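PDB 3LP5: putative cell surface hydrolase from Lactobacillus plantarum, which probably acts as a hydrolase at the cell surface, using an alpha/beta-hydrolase fold; its substrate is not established. Local coordinates for residues I77-Q80 against A81-N85; K89-V92 against K93-F97; T149-F152 against K153-Y156; A213-L217 against P218-Q222. One frame throughout, in Å; residues are numbered along the deposited sequence.

Contact 1: I77-Q80 against A81-N85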
loop_
_atom_site.group_PDB
_atom_site.type_symbol
_atom_site.label_atom_id
_atom_site.label_comp_id
_atom_site.label_asym_id
_atom_site.label_seq_id
_atom_site.Cartn_x
_atom_site.Cartn_y
_atom_site.Cartn_z
ATOM N N ILE A 77 -4.054 -8.741 -11.198
ATOM C CA ILE A 77 -3.234 -7.658 -10.729
ATOM C C ILE A 77 -2.925 -6.730 -11.910
ATOM O O ILE A 77 -2.920 -5.494 -11.747
ATOM C CB ILE A 77 -1.866 -8.186 -10.143
ATOM C CG1 ILE A 77 -2.089 -9.067 -8.891
ATOM C CG2 ILE A 77 -0.846 -7.014 -9.918
ATOM C CD1 ILE A 77 -2.689 -8.385 -7.845
ATOM N N ASP A 78 -2.702 -7.302 -13.092
ATOM C CA ASP A 78 -2.406 -6.428 -14.278
ATOM C C ASP A 78 -3.611 -5.533 -14.595
ATOM O O ASP A 78 -3.425 -4.379 -14.918
ATOM C CB ASP A 78 -1.989 -7.241 -15.520
ATOM C CG ASP A 78 -0.553 -7.811 -15.411
ATOM O OD1 ASP A 78 0.267 -7.368 -14.573
ATOM O OD2 ASP A 78 -0.230 -8.722 -16.164
ATOM N N LYS A 79 -4.841 -6.060 -14.475
ATOM C CA LYS A 79 -6.062 -5.213 -14.631
ATOM C C LYS A 79 -6.263 -4.215 -13.508
ATOM O O LYS A 79 -6.732 -3.112 -13.756
ATOM C CB LYS A 79 -7.344 -6.084 -14.716
ATOM C CG LYS A 79 -7.351 -7.054 -15.883
ATOM C CD LYS A 79 -8.518 -8.020 -15.804
ATOM C CE LYS A 79 -8.338 -9.212 -16.767
ATOM N NZ LYS A 79 -9.677 -9.819 -17.094
ATOM N N GLN A 80 -5.995 -4.623 -12.271
ATOM C CA GLN A 80 -6.173 -3.709 -11.127
ATOM C C GLN A 80 -5.241 -2.514 -11.201
ATOM O O GLN A 80 -5.590 -1.421 -10.758
ATOM C CB GLN A 80 -6.061 -4.457 -9.778
ATOM C CG GLN A 80 -7.214 -5.521 -9.626
ATOM C CD GLN A 80 -6.750 -6.811 -8.855
ATOM O OE1 GLN A 80 -5.590 -6.936 -8.482
ATOM N NE2 GLN A 80 -7.677 -7.732 -8.593
ATOM N N ALA A 81 -4.070 -2.709 -11.790
ATOM C CA ALA A 81 -3.147 -1.574 -11.988
ATOM C C ALA A 81 -3.671 -0.582 -13.003
ATOM O O ALA A 81 -3.536 0.589 -12.791
ATOM C CB ALA A 81 -1.753 -2.056 -12.350
ATOM N N VAL A 82 -4.358 -1.064 -14.048
ATOM C CA VAL A 82 -5.062 -0.202 -14.981
ATOM C C VAL A 82 -6.238 0.456 -14.342
ATOM O O VAL A 82 -6.441 1.638 -14.534
ATOM C CB VAL A 82 -5.528 -0.981 -16.175
ATOM C CG1 VAL A 82 -6.363 -0.094 -17.118
ATOM C CG2 VAL A 82 -4.292 -1.622 -16.911
ATOM N N TRP A 83 -7.070 -0.296 -13.613
ATOM C CA TRP A 83 -8.154 0.329 -12.869
ATOM C C TRP A 83 -7.677 1.393 -11.856
ATOM O O TRP A 83 -8.329 2.455 -11.661
ATOM C CB TRP A 83 -9.000 -0.765 -12.156
ATOM C CG TRP A 83 -9.772 -1.655 -13.153
ATOM C CD1 TRP A 83 -10.353 -1.265 -14.309
ATOM C CD2 TRP A 83 -10.076 -3.058 -12.991
ATOM N NE1 TRP A 83 -10.953 -2.372 -14.947
ATOM C CE2 TRP A 83 -10.804 -3.475 -14.140
ATOM C CE3 TRP A 83 -9.818 -4.008 -11.967
ATOM C CZ2 TRP A 83 -11.226 -4.816 -14.315
ATOM C CZ3 TRP A 83 -10.211 -5.348 -12.162
ATOM C CH2 TRP A 83 -10.940 -5.731 -13.296
ATOM N N LEU A 84 -6.559 1.121 -11.181
ATOM C CA LEU A 84 -5.989 2.115 -10.234
ATOM C C LEU A 84 -5.643 3.411 -10.952
ATOM O O LEU A 84 -5.912 4.535 -10.475
ATOM C CB LEU A 84 -4.707 1.567 -9.569
ATOM C CG LEU A 84 -4.004 2.543 -8.558
ATOM C CD1 LEU A 84 -4.979 3.197 -7.538
ATOM C CD2 LEU A 84 -2.927 1.808 -7.771
ATOM N N ASN A 85 -5.014 3.273 -12.110
ATOM C CA ASN A 85 -4.689 4.422 -12.945
ATOM C C ASN A 85 -5.984 5.111 -13.412
ATOM O O ASN A 85 -6.072 6.363 -13.403
ATOM C CB ASN A 85 -3.903 3.906 -14.143
ATOM C CG ASN A 85 -3.258 5.016 -14.953
ATOM O OD1 ASN A 85 -3.071 6.150 -14.485
ATOM N ND2 ASN A 85 -2.949 4.699 -16.187
#

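Contact 2: K89-V92 against K93-F97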
loop_
_atom_site.group_PDB
_atom_site.type_symbol
_atom_site.label_atom_id
_atom_site.label_comp_id
_atom_site.label_asym_id
_atom_site.label_seq_id
_atom_site.Cartn_x
_atom_site.Cartn_y
_atom_site.Cartn_z
ATOM N N LYS A 89 -6.571 8.871 -12.258
ATOM C CA LYS A 89 -6.818 9.966 -13.201
ATOM C C LYS A 89 -8.117 10.671 -12.950
ATOM O O LYS A 89 -8.162 11.867 -13.065
ATOM C CB LYS A 89 -6.679 9.538 -14.665
ATOM C CG LYS A 89 -5.227 9.251 -14.987
ATOM C CD LYS A 89 -5.017 9.212 -16.456
ATOM C CE LYS A 89 -5.794 8.081 -17.033
ATOM N NZ LYS A 89 -5.329 7.794 -18.410
ATOM N N ALA A 90 -9.153 9.945 -12.552
ATOM C CA ALA A 90 -10.425 10.594 -12.222
ATOM C C ALA A 90 -10.245 11.537 -11.039
ATOM O O ALA A 90 -10.813 12.617 -11.004
ATOM C CB ALA A 90 -11.500 9.547 -11.916
ATOM N N LEU A 91 -9.413 11.137 -10.077
ATOM C CA LEU A 91 -9.174 11.973 -8.899
ATOM C C LEU A 91 -8.354 13.244 -9.204
ATOM O O LEU A 91 -8.633 14.321 -8.713
ATOM C CB LEU A 91 -8.474 11.135 -7.839
ATOM C CG LEU A 91 -9.339 10.090 -7.145
ATOM C CD1 LEU A 91 -8.354 9.090 -6.449
ATOM C CD2 LEU A 91 -10.293 10.784 -6.140
ATOM N N VAL A 92 -7.328 13.122 -10.036
ATOM C CA VAL A 92 -6.587 14.294 -10.350
ATOM C C VAL A 92 -7.383 15.249 -11.249
ATOM O O VAL A 92 -7.079 16.444 -11.258
ATOM C CB VAL A 92 -5.163 14.044 -10.860
ATOM C CG1 VAL A 92 -4.585 12.682 -10.408
ATOM C CG2 VAL A 92 -4.967 14.428 -12.331
ATOM N N LYS A 93 -8.405 14.742 -11.945
ATOM C CA LYS A 93 -9.355 15.608 -12.690
ATOM C C LYS A 93 -10.399 16.305 -11.815
ATOM O O LYS A 93 -11.098 17.219 -12.285
ATOM C CB LYS A 93 -10.065 14.841 -13.814
ATOM C CG LYS A 93 -9.163 14.540 -15.000
ATOM C CD LYS A 93 -10.030 14.240 -16.262
ATOM C CE LYS A 93 -9.520 14.971 -17.553
ATOM N NZ LYS A 93 -8.490 14.180 -18.360
ATOM N N THR A 94 -10.516 15.918 -10.562
ATOM C CA THR A 94 -11.499 16.491 -9.655
ATOM C C THR A 94 -10.816 17.369 -8.598
ATOM O O THR A 94 -11.271 18.493 -8.300
ATOM C CB THR A 94 -12.271 15.360 -8.977
ATOM O OG1 THR A 94 -12.917 14.597 -9.992
ATOM C CG2 THR A 94 -13.346 15.867 -8.026
ATOM N N TYR A 95 -9.705 16.874 -8.063
ATOM C CA TYR A 95 -9.038 17.531 -6.959
ATOM C C TYR A 95 -7.658 17.978 -7.348
ATOM O O TYR A 95 -6.935 17.290 -8.052
ATOM C CB TYR A 95 -8.933 16.572 -5.765
ATOM C CG TYR A 95 -10.269 16.074 -5.280
ATOM C CD1 TYR A 95 -11.052 16.837 -4.448
ATOM C CD2 TYR A 95 -10.728 14.795 -5.623
ATOM C CE1 TYR A 95 -12.289 16.380 -3.968
ATOM C CE2 TYR A 95 -11.983 14.324 -5.158
ATOM C CZ TYR A 95 -12.752 15.126 -4.339
ATOM O OH TYR A 95 -13.977 14.666 -3.876
ATOM N N HIS A 96 -7.258 19.110 -6.826
ATOM C CA HIS A 96 -5.943 19.608 -7.111
ATOM C C HIS A 96 -4.953 19.159 -5.981
ATOM O O HIS A 96 -4.867 19.770 -4.887
ATOM C CB HIS A 96 -6.069 21.122 -7.254
ATOM C CG HIS A 96 -4.794 21.815 -7.613
ATOM N ND1 HIS A 96 -4.496 23.098 -7.175
ATOM C CD2 HIS A 96 -3.713 21.392 -8.320
ATOM C CE1 HIS A 96 -3.299 23.444 -7.621
ATOM N NE2 HIS A 96 -2.805 22.429 -8.322
ATOM N N PHE A 97 -4.233 18.082 -6.219
ATOM C CA PHE A 97 -3.145 17.726 -5.327
ATOM C C PHE A 97 -1.952 17.423 -6.192
ATOM O O PHE A 97 -2.119 16.826 -7.264
ATOM C CB PHE A 97 -3.529 16.562 -4.416
ATOM C CG PHE A 97 -3.941 15.313 -5.153
ATOM C CD1 PHE A 97 -3.039 14.268 -5.315
ATOM C CD2 PHE A 97 -5.245 15.164 -5.657
ATOM C CE1 PHE A 97 -3.433 13.092 -6.016
ATOM C CE2 PHE A 97 -5.648 13.998 -6.345
ATOM C CZ PHE A 97 -4.752 12.968 -6.522
HETATM O O HOH W 1 -13.137 12.795 -12.299
#

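Contact 3: T149-F152 against K153-Y156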
loop_
_atom_site.group_PDB
_atom_site.type_symbol
_atom_site.label_atom_id
_atom_site.label_comp_id
_atom_site.label_asym_id
_atom_site.label_seq_id
_atom_site.Cartn_x
_atom_site.Cartn_y
_atom_site.Cartn_z
ATOM N N THR A 149 8.589 -15.878 -10.060
ATOM C CA THR A 149 7.278 -15.956 -10.676
ATOM C C THR A 149 7.148 -14.923 -11.801
ATOM O O THR A 149 7.911 -13.944 -11.922
ATOM C CB THR A 149 6.133 -15.767 -9.650
ATOM O OG1 THR A 149 6.255 -14.478 -9.035
ATOM C CG2 THR A 149 6.160 -16.864 -8.589
ATOM N N SER A 150 6.160 -15.172 -12.648
ATOM C CA SER A 150 5.820 -14.297 -13.745
ATOM C C SER A 150 5.476 -12.893 -13.201
ATOM O O SER A 150 5.901 -11.882 -13.782
ATOM C CB SER A 150 4.622 -14.891 -14.504
ATOM O OG SER A 150 4.508 -14.190 -15.721
ATOM N N MET A 151 4.701 -12.855 -12.107
ATOM C CA MET A 151 4.393 -11.609 -11.391
ATOM C C MET A 151 5.661 -10.859 -11.027
ATOM O O MET A 151 5.820 -9.708 -11.393
ATOM C CB MET A 151 3.517 -11.851 -10.119
ATOM C CG MET A 151 3.120 -10.565 -9.313
ATOM S SD MET A 151 1.718 -9.707 -10.120
ATOM C CE MET A 151 2.484 -8.594 -11.276
ATOM N N PHE A 152 6.576 -11.512 -10.323
ATOM C CA PHE A 152 7.770 -10.803 -9.915
ATOM C C PHE A 152 8.595 -10.371 -11.161
ATOM O O PHE A 152 9.179 -9.305 -11.169
ATOM C CB PHE A 152 8.663 -11.719 -9.083
ATOM C CG PHE A 152 9.992 -11.077 -8.731
ATOM C CD1 PHE A 152 10.057 -10.058 -7.786
ATOM C CD2 PHE A 152 11.151 -11.443 -9.414
ATOM C CE1 PHE A 152 11.274 -9.447 -7.457
ATOM C CE2 PHE A 152 12.365 -10.827 -9.113
ATOM C CZ PHE A 152 12.417 -9.813 -8.118
ATOM N N LYS A 153 8.620 -11.189 -12.200
ATOM C CA LYS A 153 9.385 -10.858 -13.445
ATOM C C LYS A 153 8.891 -9.526 -14.003
ATOM O O LYS A 153 9.707 -8.706 -14.419
ATOM C CB LYS A 153 9.241 -11.973 -14.491
ATOM C CG LYS A 153 10.141 -13.209 -14.134
ATOM C CD LYS A 153 10.033 -14.320 -15.226
ATOM C CE LYS A 153 10.587 -15.656 -14.737
ATOM N NZ LYS A 153 10.385 -16.733 -15.779
ATOM N N GLU A 154 7.582 -9.287 -13.945
ATOM C CA GLU A 154 7.041 -8.066 -14.483
ATOM C C GLU A 154 7.368 -6.898 -13.545
ATOM O O GLU A 154 7.818 -5.881 -14.014
ATOM C CB GLU A 154 5.519 -8.182 -14.713
ATOM C CG GLU A 154 4.894 -6.874 -15.272
ATOM C CD GLU A 154 3.373 -6.867 -15.403
ATOM O OE1 GLU A 154 2.630 -7.591 -14.673
ATOM O OE2 GLU A 154 2.891 -6.064 -16.197
ATOM N N LEU A 155 7.181 -7.034 -12.234
ATOM C CA LEU A 155 7.592 -5.947 -11.301
ATOM C C LEU A 155 9.096 -5.651 -11.355
ATOM O O LEU A 155 9.487 -4.499 -11.196
ATOM C CB LEU A 155 7.237 -6.258 -9.868
ATOM C CG LEU A 155 5.751 -6.574 -9.648
ATOM C CD1 LEU A 155 5.489 -7.115 -8.234
ATOM C CD2 LEU A 155 4.980 -5.231 -9.795
ATOM N N TYR A 156 9.920 -6.668 -11.598
ATOM C CA TYR A 156 11.374 -6.411 -11.568
ATOM C C TYR A 156 11.757 -5.763 -12.877
ATOM O O TYR A 156 12.546 -4.822 -12.929
ATOM C CB TYR A 156 12.094 -7.743 -11.425
ATOM C CG TYR A 156 13.572 -7.660 -11.246
ATOM C CD1 TYR A 156 14.116 -7.156 -10.067
ATOM C CD2 TYR A 156 14.439 -8.120 -12.239
ATOM C CE1 TYR A 156 15.529 -7.102 -9.859
ATOM C CE2 TYR A 156 15.864 -8.068 -12.061
ATOM C CZ TYR A 156 16.396 -7.528 -10.871
ATOM O OH TYR A 156 17.797 -7.481 -10.696
#

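Contact 4: A213-L217 against P218-Q222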
loop_
_atom_site.group_PDB
_atom_site.type_symbol
_atom_site.label_atom_id
_atom_site.label_comp_id
_atom_site.label_asym_id
_atom_site.label_seq_id
_atom_site.Cartn_x
_atom_site.Cartn_y
_atom_site.Cartn_z
ATOM N N ALA A 213 -3.892 -13.704 6.560
ATOM C CA ALA A 213 -5.125 -13.042 6.100
ATOM C C ALA A 213 -5.973 -12.568 7.275
ATOM O O ALA A 213 -6.430 -11.435 7.307
ATOM C CB ALA A 213 -5.943 -14.014 5.242
ATOM N N HIS A 214 -6.189 -13.465 8.228
ATOM C CA HIS A 214 -6.980 -13.194 9.433
ATOM C C HIS A 214 -6.158 -12.396 10.439
ATOM O O HIS A 214 -5.182 -12.878 10.990
ATOM C CB HIS A 214 -7.424 -14.519 10.062
ATOM C CG HIS A 214 -8.663 -15.103 9.449
ATOM N ND1 HIS A 214 -9.159 -14.709 8.218
ATOM C CD2 HIS A 214 -9.494 -16.085 9.889
ATOM C CE1 HIS A 214 -10.247 -15.416 7.941
ATOM N NE2 HIS A 214 -10.473 -16.259 8.936
ATOM N N SER A 215 -6.548 -11.183 10.704
ATOM C CA SER A 215 -5.787 -10.339 11.602
ATOM C C SER A 215 -6.078 -10.672 13.063
ATOM O O SER A 215 -6.961 -11.478 13.370
ATOM C CB SER A 215 -6.282 -8.912 11.399
ATOM O OG SER A 215 -7.736 -8.918 11.561
ATOM N N ASP A 216 -5.367 -10.000 13.969
ATOM C CA ASP A 216 -5.808 -9.915 15.344
ATOM C C ASP A 216 -5.489 -8.568 15.939
ATOM O O ASP A 216 -4.730 -7.791 15.366
ATOM C CB ASP A 216 -5.253 -11.023 16.197
ATOM C CG ASP A 216 -3.754 -11.012 16.287
ATOM O OD1 ASP A 216 -3.100 -9.960 16.094
ATOM O OD2 ASP A 216 -3.221 -12.100 16.570
ATOM N N LEU A 217 -6.075 -8.296 17.087
ATOM C CA LEU A 217 -5.937 -6.984 17.706
ATOM C C LEU A 217 -4.482 -6.554 17.856
ATOM O O LEU A 217 -4.153 -5.481 17.409
ATOM C CB LEU A 217 -6.634 -6.918 19.081
ATOM C CG LEU A 217 -7.463 -5.642 19.358
ATOM C CD1 LEU A 217 -8.554 -5.933 20.330
ATOM C CD2 LEU A 217 -6.652 -4.483 19.911
ATOM N N PRO A 218 -3.625 -7.384 18.493
ATOM C CA PRO A 218 -2.319 -6.865 18.780
ATOM C C PRO A 218 -1.556 -6.497 17.512
ATOM O O PRO A 218 -0.841 -5.485 17.511
ATOM C CB PRO A 218 -1.630 -8.036 19.506
ATOM C CG PRO A 218 -2.707 -8.564 20.296
ATOM C CD PRO A 218 -3.892 -8.576 19.322
ATOM N N GLN A 219 -1.698 -7.290 16.450
ATOM C CA GLN A 219 -1.019 -6.933 15.207
ATOM C C GLN A 219 -1.560 -5.671 14.521
ATOM O O GLN A 219 -0.770 -4.907 13.950
ATOM C CB GLN A 219 -0.758 -8.132 14.236
ATOM C CG GLN A 219 -1.962 -8.814 13.671
ATOM C CD GLN A 219 -1.708 -10.245 13.134
ATOM O OE1 GLN A 219 -1.295 -11.166 13.852
ATOM N NE2 GLN A 219 -2.034 -10.434 11.882
ATOM N N ASN A 220 -2.877 -5.461 14.530
ATOM C CA ASN A 220 -3.435 -4.216 13.956
ATOM C C ASN A 220 -2.990 -2.944 14.706
ATOM O O ASN A 220 -2.745 -1.906 14.102
ATOM C CB ASN A 220 -4.971 -4.304 13.882
ATOM C CG ASN A 220 -5.447 -5.414 12.912
ATOM O OD1 ASN A 220 -4.663 -5.921 12.112
ATOM N ND2 ASN A 220 -6.725 -5.805 13.012
ATOM N N LYS A 221 -2.907 -3.013 16.023
ATOM C CA LYS A 221 -2.399 -1.850 16.790
ATOM C C LYS A 221 -0.980 -1.438 16.401
ATOM O O LYS A 221 -0.722 -0.263 16.266
ATOM C CB LYS A 221 -2.451 -2.086 18.307
ATOM C CG LYS A 221 -3.912 -2.114 18.846
ATOM C CD LYS A 221 -3.960 -1.791 20.384
ATOM C CE LYS A 221 -3.615 -2.985 21.277
ATOM N NZ LYS A 221 -2.930 -2.596 22.577
ATOM N N GLN A 222 -0.089 -2.409 16.246
ATOM C CA GLN A 222 1.296 -2.174 15.799
ATOM C C GLN A 222 1.313 -1.602 14.392
ATOM O O GLN A 222 2.057 -0.667 14.133
ATOM C CB GLN A 222 2.094 -3.480 15.776
ATOM C CG GLN A 222 2.368 -4.000 17.163
ATOM C CD GLN A 222 3.110 -5.363 17.243
ATOM O OE1 GLN A 222 3.038 -6.018 18.268
ATOM N NE2 GLN A 222 3.861 -5.731 16.240
#

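Contact 1: I77-Q80 against A81-N85
K79 and W83, one turn apart on helix 74-92, show how a lysine and an aromatic residue at positions i and i+4 can share a helix face. The leading interaction is a CH-pi contact. K79 CB sits 3.9 Å from the centroid of the six-membered ring of W83, only 13° off the ring normal, so the methylene lies squarely over the face. The extended lysine chain starts alongside the indole, both side chains pointing the same way, and its ammonium end leads away. The indole owes its place to chi1 of -67°, which sets CG of W83 beside its own backbone N and leans the ring back over the preceding turn.

Q80 adds a second, purely apolar touch: its CG comes within 3.8 Å of W83 CE3, crossing the indole at a slant. Its amide serves another purpose, NE2 being bound by the carbonyls of N69 and R71. A smaller packing contact places V82 CG2 3.5 Å from D78 O.

The polar part is backbone hydrogen bonding of the alpha-helical kind. W83 N reaches K79 O at 2.8 Å in a nearly straight bond (172°), and that same oxygen stands 3.2 Å above the W83 ring plane. A81 N to I77 O (3.0 Å) and L84 N to Q80 O (2.8 Å) continue the pattern.

On the strand side of the helix, Q80 and W83 rest on F67 and L84 on I65 of strand 62-67; on the flank, D78 and A81 pack against L114 and Q80 against I111 of helix 107-118.

Contact 2: K89-V92 against K93-F97
L91 and Y95 meet where helix 74-92 runs out, and the tyrosine can be followed outward atom by atom. Y95 CB lies 3.7 Å from L91 O. From there chi1 of -59° carries CG to the side of the backbone N, and the ring turns an edge to that oxygen: L91 O lies near the ring plane, 3.8 Å from Y95 CD2. Farther out, CE2 leaves the backbone and meets the leucine side chain, 4.0 Å from L91 CD2, the two side chains passing at a slant. One ring face is overlaid near its rim by CG2 of the preceding T94.

L91 O is therefore a busy atom. It accepts from Y95 N at 2.8 Å and also from T94 N at 3.1 Å, the latter coming from well above the carbonyl plane. F97 brings a second ring edge toward it through CE2, while F97 CZ packs 3.9 Å from V92 CG1, the two side chains nearly perpendicular. Separately, a water joins A90 O, to which it donates at 2.7 Å, with T94 OG1.

L91 also packs on I63 and I65 of strand 62-67, and F97 on M4 and P6. This is the C-terminal end of the helix in a beta-alpha-beta crossover: helix 74-92 follows strand 62-67 and here hands the chain to parallel strand 99-105, the strand that in alpha/beta hydrolases leads to the nucleophile elbow.

Contact 3: T149-F152 against K153-Y156
F152 and Y156 start out alike, each with CG opposite its own backbone N (chi1 175° and -174°), and this shared torsion sends both rings off the helix in the same direction, one turn apart. The planes lie 24° apart with centroids separated by 5.4 Å, so the rings are slid past one another and scarcely overlap. Over one face of F152 lies instead the tyrosine's methylene: Y156 CB stands 4.1 Å from the F152 centroid in a CH-pi contact, displaced toward the rim. At the tip of the phenyl ring, F152 CZ reaches Y156 CD1 at 3.7 Å.

M151 leaves the backbone in the same way but then bends twice, bringing its methyl toward the next turn. CE ends 3.5 Å from E154 OE1 and also meets L155 CG, so the methyl touches both E154 and L155.

The helix begins at T149, an N-cap residue whose OG1 accepts from F152 N at 3.2 Å; the same hydroxyl is hydrogen-bonded to N139 OD1, which ties the cap to the preceding loop. The first turns are then closed by K153 N to T149 O (2.9 Å) and Y156 N to F152 O (2.8 Å).

Helix 150-157 belongs to the crossover from strand 127-134 to strand 167-172. L155 packs on T113 and L114 of helix 107-118, M151 on I77 of helix 74-92, and F152 on Y193 and I194 of helix 191-195, with the ring of Y190 edge-to-face against it.

Contact 4: A213-L217 against P218-Q222
D216 and Q219 form the tight end of this helix start. D216 is the N-cap of helix 217-231, and its OD1 takes the Q219 backbone N-H at 3.0 Å in a fairly straight bond (162°), the donor arriving nearly end-on to the C-O bond. The aspartate can bend this way because CG lies between the backbone N and the carbonyl carbon (chi1 62°), which brings OD1 to the Q219 N-H. The main chain of the same residue works too: D216 O accepts from N220 N at 3.1 Å, so one aspartate anchors two successive amides. P218 lies between the cap and these amides. A proline suits this site, since its missing N-H falls in the first turn, where no earlier helical carbonyl awaits one.

S215 meets N220 by side-chain contact rather than by a hydrogen bond. S215 CB lies 3.5 Å from N220 OD1, and the buried asparagine turns inward to S22 and L23 of helix 17-30, where OD1 takes a weak hydrogen bond from R19. The solvent side is looser and is carried by exposed L217 and K221: L217 lays CD2 alongside the aliphatic part of K221, 3.7 Å from its CE, above the backbone bond from K221 N to L217 O (3.1 Å).

Chemically, D216 offers both its carboxylate and its carbonyl to amides at the helix start, and the helix dipole together with the Q219 N-H would probably stabilise the negative charge of its side chain.

Contacts 1 and 2 lie on one helix, 74-92, with centres about 17 Å apart: the first largely in its N-terminal half, the second at its exit. Contact 3 touches contact 1 directly, I77 CG2 lying 3.7 Å from M151 SD; D78 OD1 and E154 OE1 are modelled implausibly close there, and that detail is doubtful. Contact 4 stands apart, its centre about 27 Å from that of contact 1, across the centre of the chain. The I77 side chain lies near, without touching, the residues of a probable nucleophile elbow (G104, S106, G108), while contact 4 begins in the loop after strand 201-206. A sodium ion sits about 4 Å from the W83 side chain in contact 1.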